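Local coordinates for beta-lactamase Mb2281c (Mycobacterium bovis, PDB 3I7J), which probably hydrolyses beta-lactams or related amide or ester substrates as a serine enzyme of the beta-lactamase and penicillin-binding protein superfamily, at residues A[10-15]-A[246-251]; A[30-35]-A[151-156]; A[35-40]-A[228-233]. All coordinates share one frame; numbering follows the deposited sequence.

Contact 1: A[10-15]-A[246-251]; sequences WPVPAA and VLTARD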
ATOM      1  N   TRP A  10      11.519  20.219   5.043  1.00 25.27           N
ATOM      2  CA  TRP A  10      10.187  20.060   4.458  1.00 21.95           C
ATOM      3  C   TRP A  10       9.159  20.949   5.135  1.00 18.90           C
ATOM      4  O   TRP A  10       9.190  21.143   6.351  1.00 22.08           O
ATOM      5  CB  TRP A  10       9.725  18.603   4.556  1.00 25.82           C
ATOM      6  CG  TRP A  10      10.249  17.711   3.471  1.00 20.27           C
ATOM      7  CD1 TRP A  10      11.368  17.909   2.714  1.00 21.83           C
ATOM      8  CD2 TRP A  10       9.711  16.445   3.068  1.00 22.75           C
ATOM      9  NE1 TRP A  10      11.563  16.846   1.869  1.00 20.37           N
ATOM     10  CE2 TRP A  10      10.561  15.931   2.066  1.00 23.14           C
ATOM     11  CE3 TRP A  10       8.592  15.692   3.460  1.00 13.88           C
ATOM     12  CZ2 TRP A  10      10.332  14.692   1.447  1.00 23.75           C
ATOM     13  CZ3 TRP A  10       8.365  14.465   2.846  1.00 19.56           C
ATOM     14  CH2 TRP A  10       9.232  13.977   1.850  1.00 16.66           C
ATOM     15  N   PRO A  11       8.234  21.509   4.348  1.00 16.18           N
ATOM     16  CA  PRO A  11       7.188  22.381   4.876  1.00 16.26           C
ATOM     17  C   PRO A  11       6.045  21.582   5.502  1.00 19.42           C
ATOM     18  O   PRO A  11       4.902  21.666   5.057  1.00 19.34           O
ATOM     19  CB  PRO A  11       6.744  23.158   3.642  1.00 15.22           C
ATOM     20  CG  PRO A  11       6.875  22.130   2.562  1.00 20.28           C
ATOM     21  CD  PRO A  11       8.218  21.506   2.873  1.00 12.40           C
ATOM     22  N   VAL A  12       6.363  20.807   6.534  1.00 18.13           N
ATOM     23  CA  VAL A  12       5.372  19.991   7.225  1.00 21.53           C
ATOM     24  C   VAL A  12       5.540  20.159   8.739  1.00 22.22           C
ATOM     25  O   VAL A  12       6.637  20.408   9.218  1.00 28.62           O
ATOM     26  CB  VAL A  12       5.552  18.497   6.876  1.00 19.26           C
ATOM     27  CG1 VAL A  12       5.515  18.309   5.371  1.00 13.58           C
ATOM     28  CG2 VAL A  12       6.869  17.991   7.449  1.00 14.00           C
ATOM     29  N   PRO A  13       4.447  20.022   9.508  1.00 21.12           N
ATOM     30  CA  PRO A  13       4.484  20.163  10.971  1.00 16.57           C
ATOM     31  C   PRO A  13       5.380  19.118  11.642  1.00 25.02           C
ATOM     32  O   PRO A  13       5.927  19.356  12.718  1.00 19.05           O
ATOM     33  CB  PRO A  13       3.017  20.007  11.368  1.00 21.70           C
ATOM     34  CG  PRO A  13       2.277  20.511  10.156  1.00 17.85           C
ATOM     35  CD  PRO A  13       3.060  19.864   9.034  1.00 20.95           C
ATOM     36  N   ALA A  14       5.516  17.962  11.001  1.00 21.01           N
ATOM     37  CA  ALA A  14       6.343  16.874  11.521  1.00 24.82           C
ATOM     38  C   ALA A  14       6.451  15.758  10.486  1.00 28.22           C
ATOM     39  O   ALA A  14       5.534  15.539   9.686  1.00 21.62           O
ATOM     40  CB  ALA A  14       5.746  16.319  12.815  1.00 18.46           C
ATOM     41  N   ALA A  15       7.576  15.054  10.512  1.00 26.54           N
ATOM     42  CA  ALA A  15       7.810  13.954   9.584  1.00 20.84           C
ATOM     43  C   ALA A  15       8.791  12.949  10.164  1.00 17.56           C
ATOM     44  O   ALA A  15       9.555  13.270  11.069  1.00 12.55           O
ATOM     45  CB  ALA A  15       8.340  14.493   8.252  1.00 22.12           C
ATOM     46  N   VAL A 246       7.842   7.006   4.362  1.00 12.03           N
ATOM     47  CA  VAL A 246       7.794   8.412   4.756  1.00 10.78           C
ATOM     48  C   VAL A 246       6.410   8.763   5.288  1.00  7.28           C
ATOM     49  O   VAL A 246       5.402   8.548   4.614  1.00 16.02           O
ATOM     50  CB  VAL A 246       8.121   9.390   3.588  1.00 11.19           C
ATOM     51  CG1 VAL A 246       7.867  10.828   4.041  1.00  7.96           C
ATOM     52  CG2 VAL A 246       9.584   9.254   3.164  1.00 11.59           C
ATOM     53  N   LEU A 247       6.375   9.298   6.503  1.00 10.38           N
ATOM     54  CA  LEU A 247       5.128   9.716   7.141  1.00 10.68           C
ATOM     55  C   LEU A 247       5.273  11.155   7.630  1.00 16.53           C
ATOM     56  O   LEU A 247       6.232  11.483   8.338  1.00 15.02           O
ATOM     57  CB  LEU A 247       4.790   8.805   8.327  1.00 13.92           C
ATOM     58  CG  LEU A 247       4.538   7.316   8.049  1.00 15.60           C
ATOM     59  CD1 LEU A 247       4.223   6.614   9.367  1.00 11.13           C
ATOM     60  CD2 LEU A 247       3.390   7.141   7.060  1.00  6.70           C
ATOM     61  N   THR A 248       4.330  12.008   7.234  1.00 17.96           N
ATOM     62  CA  THR A 248       4.329  13.412   7.631  1.00 13.35           C
ATOM     63  C   THR A 248       2.962  13.807   8.175  1.00 22.49           C
ATOM     64  O   THR A 248       1.961  13.110   7.968  1.00 16.08           O
ATOM     65  CB  THR A 248       4.635  14.364   6.456  1.00 15.47           C
ATOM     66  OG1 THR A 248       3.443  14.590   5.688  1.00 18.48           O
ATOM     67  CG2 THR A 248       5.714  13.780   5.560  1.00  8.48           C
ATOM     68  N   ALA A 249       2.938  14.939   8.872  1.00 24.22           N
ATOM     69  CA  ALA A 249       1.721  15.469   9.467  1.00 22.26           C
ATOM     70  C   ALA A 249       1.080  16.544   8.589  1.00 22.71           C
ATOM     71  O   ALA A 249       0.471  17.486   9.093  1.00 27.96           O
ATOM     72  CB  ALA A 249       2.028  16.038  10.849  1.00 25.37           C
ATOM     73  N   ARG A 250       1.232  16.410   7.277  1.00 19.28           N
ATOM     74  CA  ARG A 250       0.632  17.360   6.348  1.00 14.03           C
ATOM     75  C   ARG A 250      -0.027  16.599   5.204  1.00 17.97           C
ATOM     76  O   ARG A 250       0.609  15.772   4.550  1.00 20.26           O
ATOM     77  CB  ARG A 250       1.680  18.318   5.781  1.00  9.49           C
ATOM     78  CG  ARG A 250       1.069  19.428   4.933  1.00 16.27           C
ATOM     79  CD  ARG A 250       2.114  20.392   4.383  1.00 15.25           C
ATOM     80  NE  ARG A 250       1.494  21.420   3.557  1.00 18.39           N
ATOM     81  CZ  ARG A 250       2.162  22.348   2.880  1.00 20.42           C
ATOM     82  NH1 ARG A 250       3.487  22.388   2.926  1.00 27.56           N
ATOM     83  NH2 ARG A 250       1.503  23.238   2.152  1.00 15.64           N
ATOM     84  N   ASP A 251      -1.303  16.883   4.967  1.00 16.54           N
ATOM     85  CA  ASP A 251      -2.035  16.214   3.908  1.00 14.05           C
ATOM     86  C   ASP A 251      -1.371  16.419   2.551  1.00 14.84           C
ATOM     87  O   ASP A 251      -0.763  17.457   2.301  1.00 13.22           O
ATOM     88  CB  ASP A 251      -3.485  16.710   3.857  1.00 20.44           C
ATOM     89  CG  ASP A 251      -4.277  16.339   5.097  1.00 19.65           C
ATOM     90  OD1 ASP A 251      -3.958  15.312   5.735  1.00 26.35           O
ATOM     91  OD2 ASP A 251      -5.234  17.066   5.436  1.00 29.64           O
TER
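The Trp10 indole meets the methyl CG2 of Thr248 at its edge, near the ring plane, with CZ3 3.9 Å from that methyl. The same CZ3 also touches Val246 CG1, which approaches obliquely, and the ring meets that of Trp260 with planes about 30° apart. The second flat group, the Arg250 guanidinium, makes a cation-pi contact with Trp255 and has Pro11 CG in plane at its edge. Its NH1 donates to Pro11 O at 2.7 Å, the oxygen tilted 26° from the group's plane. This bond arrives on a carbonyl lone pair but is bent at the hydrogen (138°). Arg250 reaches it with a fully extended chain, whose CB rests on Val12 CG1 and Pro13 CD.

At Ala15 the two backbones begin an antiparallel pairing. Ala15 and Thr248 form a non-hydrogen-bonded pair, CA to CA 4.0 Å, with Ala15 CB against Thr248 CG2. Next to it Ala249 N donates to Ala14 O at 2.8 Å. Thr248 OG1 accepts from Arg250 N in an ST turn and also bonds Gly231 O.

The contact thus joins the entry to strand 15-21 to the exit of its neighbour, strand 242-248. Helix 256-271 packs on Trp10 through Leu259 and Ile263, while Leu247 touches helix 153-164.

Contact 2: A[30-35]-A[151-156]; sequences GDTARV and STVADL
Thr152, the N-cap of helix 153-164, packs its side chain against a type I beta turn running from Asp31 to Arg34. From the backbone its CB comes 3.3 Å from Thr32 O. One branch, OG1, lies between the backbone N and the carbonyl carbon (chi1 63°), and accepts from Asp155 N at 3.1 Å with an N-H...O angle of 162°, the capping bond. The other branch, CG2, meets the turn and the residue beyond it: it is 3.4 Å from Ala33 O, also near Arg34 O, and meets Val35 CG2 obliquely.

The turn in its own right is braced by Arg34 N to Asp31 O and by an Asx turn, in which Asp31 OD1 takes Ala33 N from above the carboxylate plane. Of the first helix amides, that of Asp155 is met by the cap; that of Ala154 finds its acceptor in the turn, Thr32 O, at 3.0 Å, on a lone pair in the carbonyl plane. Thr32 CG2 touches Val153 CG1 (4.1 Å), the side chains crossing at about a right angle. Val153 also reaches strands 15-21 and 242-248, so the helix start joins this turn to the main sheet. A single water completes the polar network, accepting from Val153 N at 3.0 Å while donating to Asp31 O and to Arg34 O, the latter at 2.7 Å.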
ATOM      1  N   GLY A  30      13.670  11.583  12.244  1.00 15.52           N
ATOM      2  CA  GLY A  30      12.444  11.936  12.932  1.00 12.62           C
ATOM      3  C   GLY A  30      12.078  10.935  14.010  1.00 11.72           C
ATOM      4  O   GLY A  30      12.859  10.038  14.329  1.00 14.77           O
ATOM      5  N   ASP A  31      10.886  11.077  14.575  1.00 13.07           N
ATOM      6  CA  ASP A  31      10.454  10.164  15.626  1.00 19.27           C
ATOM      7  C   ASP A  31       9.745   8.952  15.025  1.00 14.66           C
ATOM      8  O   ASP A  31       8.568   9.018  14.666  1.00 15.07           O
ATOM      9  CB  ASP A  31       9.536  10.903  16.605  1.00 13.47           C
ATOM     10  CG  ASP A  31       9.187  10.069  17.815  1.00 10.22           C
ATOM     11  OD1 ASP A  31       9.686   8.924  17.915  1.00 16.48           O
ATOM     12  OD2 ASP A  31       8.418  10.561  18.670  1.00 25.53           O
ATOM     13  N   THR A  32      10.473   7.843  14.926  1.00 11.83           N
ATOM     14  CA  THR A  32       9.934   6.613  14.356  1.00  9.44           C
ATOM     15  C   THR A  32       8.908   5.926  15.269  1.00 15.42           C
ATOM     16  O   THR A  32       8.290   4.930  14.889  1.00 15.65           O
ATOM     17  CB  THR A  32      11.071   5.617  14.012  1.00  7.82           C
ATOM     18  OG1 THR A  32      11.778   5.259  15.204  1.00 15.02           O
ATOM     19  CG2 THR A  32      12.043   6.241  13.033  1.00  6.59           C
ATOM     20  N   ALA A  33       8.720   6.472  16.466  1.00  9.53           N
ATOM     21  CA  ALA A  33       7.761   5.923  17.413  1.00 12.16           C
ATOM     22  C   ALA A  33       6.468   6.745  17.398  1.00 15.32           C
ATOM     23  O   ALA A  33       5.459   6.345  17.979  1.00 19.46           O
ATOM     24  CB  ALA A  33       8.358   5.913  18.826  1.00 11.75           C
ATOM     25  N   ARG A  34       6.500   7.894  16.731  1.00 13.71           N
ATOM     26  CA  ARG A  34       5.329   8.762  16.642  1.00 13.17           C
ATOM     27  C   ARG A  34       4.221   8.167  15.766  1.00 14.97           C
ATOM     28  O   ARG A  34       4.477   7.708  14.651  1.00 13.83           O
ATOM     29  CB  ARG A  34       5.733  10.138  16.093  1.00 11.02           C
ATOM     30  CG  ARG A  34       4.545  11.018  15.758  1.00 15.43           C
ATOM     31  CD  ARG A  34       4.924  12.464  15.539  1.00 15.23           C
ATOM     32  NE  ARG A  34       3.761  13.253  15.158  1.00 18.04           N
ATOM     33  CZ  ARG A  34       3.682  14.575  15.271  1.00 30.31           C
ATOM     34  NH1 ARG A  34       4.701  15.269  15.760  1.00 19.57           N
ATOM     35  NH2 ARG A  34       2.576  15.203  14.895  1.00 29.32           N
ATOM     36  N   VAL A  35       2.991   8.190  16.274  1.00 10.53           N
ATOM     37  CA  VAL A  35       1.841   7.659  15.546  1.00 11.51           C
ATOM     38  C   VAL A  35       1.323   8.627  14.480  1.00 16.13           C
ATOM     39  O   VAL A  35       1.107   9.803  14.756  1.00 19.91           O
ATOM     40  CB  VAL A  35       0.670   7.343  16.497  1.00 14.91           C
ATOM     41  CG1 VAL A  35      -0.573   7.036  15.683  1.00 15.09           C
ATOM     42  CG2 VAL A  35       1.016   6.156  17.396  1.00 11.39           C
ATOM     43  N   SER A 151      -0.360   4.002  12.382  1.00 11.69           N
ATOM     44  CA  SER A 151       0.881   3.269  12.598  1.00 12.16           C
ATOM     45  C   SER A 151       2.068   4.208  12.811  1.00 15.15           C
ATOM     46  O   SER A 151       1.909   5.431  12.857  1.00 13.35           O
ATOM     47  CB  SER A 151       1.142   2.344  11.397  1.00  6.06           C
ATOM     48  OG  SER A 151       2.212   1.452  11.652  1.00 18.06           O
ATOM     49  N   THR A 152       3.258   3.619  12.934  1.00 16.65           N
ATOM     50  CA  THR A 152       4.504   4.361  13.154  1.00 10.17           C
ATOM     51  C   THR A 152       5.520   3.976  12.094  1.00  8.75           C
ATOM     52  O   THR A 152       5.374   2.949  11.443  1.00  9.15           O
ATOM     53  CB  THR A 152       5.124   3.994  14.511  1.00 12.33           C
ATOM     54  OG1 THR A 152       5.479   2.601  14.500  1.00 13.36           O
ATOM     55  CG2 THR A 152       4.137   4.248  15.644  1.00  4.06           C
ATOM     56  N   VAL A 153       6.558   4.791  11.916  1.00 13.80           N
ATOM     57  CA  VAL A 153       7.570   4.460  10.919  1.00  8.39           C
ATOM     58  C   VAL A 153       8.279   3.155  11.297  1.00 10.45           C
ATOM     59  O   VAL A 153       8.638   2.364  10.425  1.00  9.99           O
ATOM     60  CB  VAL A 153       8.607   5.598  10.756  1.00 11.91           C
ATOM     61  CG1 VAL A 153       9.716   5.170   9.792  1.00 12.08           C
ATOM     62  CG2 VAL A 153       7.912   6.840  10.213  1.00  5.75           C
ATOM     63  N   ALA A 154       8.467   2.927  12.596  1.00  5.62           N
ATOM     64  CA  ALA A 154       9.121   1.709  13.077  1.00  9.41           C
ATOM     65  C   ALA A 154       8.329   0.466  12.673  1.00 13.66           C
ATOM     66  O   ALA A 154       8.900  -0.527  12.215  1.00 14.80           O
ATOM     67  CB  ALA A 154       9.268   1.754  14.600  1.00  7.33           C
ATOM     68  N   ASP A 155       7.013   0.517  12.872  1.00 13.98           N
ATOM     69  CA  ASP A 155       6.140  -0.597  12.512  1.00 12.24           C
ATOM     70  C   ASP A 155       6.106  -0.771  10.992  1.00 11.79           C
ATOM     71  O   ASP A 155       6.161  -1.894  10.489  1.00  7.98           O
ATOM     72  CB  ASP A 155       4.712  -0.361  13.024  1.00 13.91           C
ATOM     73  CG  ASP A 155       4.508  -0.850  14.442  1.00 13.79           C
ATOM     74  OD1 ASP A 155       5.517  -1.116  15.137  1.00 11.52           O
ATOM     75  OD2 ASP A 155       3.333  -0.955  14.866  1.00 10.98           O
ATOM     76  N   LEU A 156       6.010   0.336  10.261  1.00  7.39           N
ATOM     77  CA  LEU A 156       5.970   0.248   8.809  1.00  7.75           C
ATOM     78  C   LEU A 156       7.298  -0.239   8.259  1.00 10.40           C
ATOM     79  O   LEU A 156       7.346  -0.869   7.201  1.00 11.73           O
ATOM     80  CB  LEU A 156       5.615   1.595   8.190  1.00  4.24           C
ATOM     81  CG  LEU A 156       4.165   2.035   8.349  1.00  9.98           C
ATOM     82  CD1 LEU A 156       3.929   3.206   7.407  1.00 12.71           C
ATOM     83  CD2 LEU A 156       3.207   0.889   8.000  1.00 17.42           C
TER
HETATM   84  O   HOH W   1       6.763   7.480  13.184  1.00  5.64           O

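Contact 3: A[35-40]-A[228-233]; sequences VFALAS and GQSGGF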
ATOM      1  N   VAL A  35       2.991   8.190  16.274  1.00 10.53           N
ATOM      2  CA  VAL A  35       1.841   7.659  15.546  1.00 11.51           C
ATOM      3  C   VAL A  35       1.323   8.627  14.480  1.00 16.13           C
ATOM      4  O   VAL A  35       1.107   9.803  14.756  1.00 19.91           O
ATOM      5  CB  VAL A  35       0.670   7.343  16.497  1.00 14.91           C
ATOM      6  CG1 VAL A  35      -0.573   7.036  15.683  1.00 15.09           C
ATOM      7  CG2 VAL A  35       1.016   6.156  17.396  1.00 11.39           C
ATOM      8  N   PHE A  36       1.096   8.115  13.274  1.00 13.11           N
ATOM      9  CA  PHE A  36       0.612   8.928  12.157  1.00 10.08           C
ATOM     10  C   PHE A  36      -0.635   8.299  11.516  1.00 16.74           C
ATOM     11  O   PHE A  36      -0.797   7.075  11.518  1.00 15.44           O
ATOM     12  CB  PHE A  36       1.701   9.027  11.078  1.00 10.57           C
ATOM     13  CG  PHE A  36       2.859   9.931  11.430  1.00 21.92           C
ATOM     14  CD1 PHE A  36       2.806  11.292  11.146  1.00 16.08           C
ATOM     15  CD2 PHE A  36       4.021   9.414  11.998  1.00 12.34           C
ATOM     16  CE1 PHE A  36       3.895  12.122  11.418  1.00 17.91           C
ATOM     17  CE2 PHE A  36       5.116  10.236  12.275  1.00 16.59           C
ATOM     18  CZ  PHE A  36       5.053  11.592  11.982  1.00 13.80           C
ATOM     19  N   ALA A  37      -1.520   9.128  10.969  1.00 15.61           N
ATOM     20  CA  ALA A  37      -2.694   8.598  10.283  1.00 20.80           C
ATOM     21  C   ALA A  37      -2.111   8.140   8.952  1.00 20.57           C
ATOM     22  O   ALA A  37      -1.328   8.867   8.338  1.00 16.91           O
ATOM     23  CB  ALA A  37      -3.740   9.697  10.057  1.00 13.20           C
ATOM     24  N   LEU A  38      -2.486   6.950   8.499  1.00 23.41           N
ATOM     25  CA  LEU A  38      -1.936   6.427   7.252  1.00 17.76           C
ATOM     26  C   LEU A  38      -2.763   6.678   6.012  1.00 20.33           C
ATOM     27  O   LEU A  38      -2.244   6.619   4.897  1.00 12.57           O
ATOM     28  CB  LEU A  38      -1.719   4.922   7.368  1.00 19.93           C
ATOM     29  CG  LEU A  38      -0.837   4.433   8.506  1.00 14.00           C
ATOM     30  CD1 LEU A  38      -0.596   2.945   8.316  1.00 19.72           C
ATOM     31  CD2 LEU A  38       0.484   5.199   8.506  1.00 16.36           C
ATOM     32  N   ALA A  39      -4.045   6.968   6.207  1.00 15.86           N
ATOM     33  CA  ALA A  39      -4.954   7.176   5.084  1.00 18.48           C
ATOM     34  C   ALA A  39      -4.810   5.938   4.192  1.00 15.60           C
ATOM     35  O   ALA A  39      -4.785   4.823   4.704  1.00 11.73           O
ATOM     36  CB  ALA A  39      -4.591   8.457   4.312  1.00  9.90           C
ATOM     37  N   SER A  40      -4.690   6.126   2.881  1.00 18.79           N
ATOM     38  CA  SER A  40      -4.570   4.994   1.955  1.00 17.38           C
ATOM     39  C   SER A  40      -3.333   4.113   2.111  1.00 15.48           C
ATOM     40  O   SER A  40      -3.209   3.087   1.441  1.00  8.57           O
ATOM     41  CB  SER A  40      -4.660   5.477   0.507  1.00 15.05           C
ATOM     42  OG  SER A  40      -5.992   5.797   0.178  1.00 17.31           O
ATOM     43  N   GLY A 228      -0.691   7.996   0.691  1.00 11.97           N
ATOM     44  CA  GLY A 228      -1.983   8.364   1.244  1.00 13.55           C
ATOM     45  C   GLY A 228      -2.168   9.865   1.256  1.00 13.99           C
ATOM     46  O   GLY A 228      -1.188  10.610   1.218  1.00 12.68           O
ATOM     47  N   GLN A 229      -3.420  10.307   1.308  1.00 13.91           N
ATOM     48  CA  GLN A 229      -3.736  11.731   1.312  1.00 16.23           C
ATOM     49  C   GLN A 229      -3.326  12.411   2.612  1.00 14.32           C
ATOM     50  O   GLN A 229      -3.398  13.636   2.722  1.00 21.48           O
ATOM     51  CB  GLN A 229      -5.236  11.948   1.076  1.00 19.99           C
ATOM     52  CG  GLN A 229      -5.737  11.545  -0.315  1.00 33.54           C
ATOM     53  CD  GLN A 229      -5.127  12.381  -1.433  1.00 32.82           C
ATOM     54  OE1 GLN A 229      -5.136  13.614  -1.376  1.00 37.33           O
ATOM     55  NE2 GLN A 229      -4.610  11.715  -2.458  1.00 16.86           N
ATOM     56  N   SER A 230      -2.909  11.623   3.597  1.00 10.89           N
ATOM     57  CA  SER A 230      -2.472  12.180   4.877  1.00 15.99           C
ATOM     58  C   SER A 230      -1.009  12.593   4.791  1.00 15.98           C
ATOM     59  O   SER A 230      -0.415  13.005   5.784  1.00 11.60           O
ATOM     60  CB  SER A 230      -2.645  11.156   5.999  1.00 15.70           C
ATOM     61  OG  SER A 230      -4.008  11.038   6.363  1.00 26.35           O
ATOM     62  N   GLY A 231      -0.434  12.469   3.597  1.00 12.45           N
ATOM     63  CA  GLY A 231       0.954  12.844   3.394  1.00 10.16           C
ATOM     64  C   GLY A 231       1.980  11.809   3.810  1.00 17.37           C
ATOM     65  O   GLY A 231       3.012  12.146   4.390  1.00 10.60           O
ATOM     66  N   GLY A 232       1.698  10.542   3.516  1.00 12.52           N
ATOM     67  CA  GLY A 232       2.621   9.473   3.853  1.00 11.12           C
ATOM     68  C   GLY A 232       2.679   8.486   2.700  1.00 16.77           C
ATOM     69  O   GLY A 232       1.783   8.472   1.859  1.00 16.28           O
ATOM     70  N   PHE A 233       3.725   7.670   2.635  1.00  9.70           N
ATOM     71  CA  PHE A 233       3.823   6.703   1.562  1.00 11.44           C
ATOM     72  C   PHE A 233       4.829   5.594   1.850  1.00 18.19           C
ATOM     73  O   PHE A 233       5.647   5.683   2.771  1.00 10.71           O
ATOM     74  CB  PHE A 233       4.195   7.390   0.233  1.00 10.87           C
ATOM     75  CG  PHE A 233       5.640   7.846   0.142  1.00 14.94           C
ATOM     76  CD1 PHE A 233       6.683   6.927   0.007  1.00 11.12           C
ATOM     77  CD2 PHE A 233       5.950   9.203   0.159  1.00 16.31           C
ATOM     78  CE1 PHE A 233       8.014   7.360  -0.112  1.00 13.29           C
ATOM     79  CE2 PHE A 233       7.272   9.643   0.043  1.00 16.84           C
ATOM     80  CZ  PHE A 233       8.306   8.722  -0.094  1.00 10.54           C
TER
HETATM   81  O   HOH W   2       0.956  10.124   6.572  1.00 24.24           O
HETATM   82  O   HOH W   3      -5.786   8.416   0.891  1.00  6.13           O
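Ala39 and Ser230 make the close part of this contact, where the segment leading to helix 42-56 passes the turn between strands 224-228 and 232-237. That turn closes a beta hairpin: Gly228 N donates to Gly232 O and Gly231 N to Gly228 O. Ala39 CB points into it, 3.3 Å from Ser230 OG and 3.7 Å from Gln229 N. Ser230 CB lies 3.5 Å from Ala37 O, while its OG, anti to the carbonyl carbon (chi1 -75°), is carried toward the methyls of Ala37 and Ala39.

At Gly228, CA is 4.0 Å from Ala39 CB and 3.9 Å from Ser40 N; the lack of a CB leaves room for Leu38 O and Ala39 CB to come this close. Ser40 belongs to an SxxK pattern with Lys43, consistent with the nucleophile of serine beta-lactamases; its OG bonds Tyr99 OH and, weakly, Lys43 NZ. The turn thus lies beside the probable active site.

Gln229, by contrast, is exposed and touches the opposite segment only lightly. The two segments share no direct hydrogen bond at all; two waters, at different ends of the contact, link them. One lies 3.1 Å from Ala37 O and farther, weakly, from Ser230 O, and its protons cannot serve every acceptor in reach. The other accepts from Gln229 N at 3.1 Å and lies 2.7 Å from Ser40 OG.

In the fold
All three contacts are partly buried, but they differ in chemistry. Contact 1 combines one backbone bond and one guanidinium bond with apolar packing, contact 2 relies on one direct bond and a water at a helix start, and contact 3 has only van der Waals contacts and waters. Contact 3 is the innermost: its centre lies about 11 Å from the centre of the chain, against about 16 Å and 18 Å for the centres of contacts 2 and 1. Contacts 1 and 3 share the six-stranded sheet, where Val246 O lies 2.7 Å from Phe233 N. Contacts 2 and 3 share Val35, and Leu247 CD1 of contact 1 packs on Val153 CG2 of contact 2.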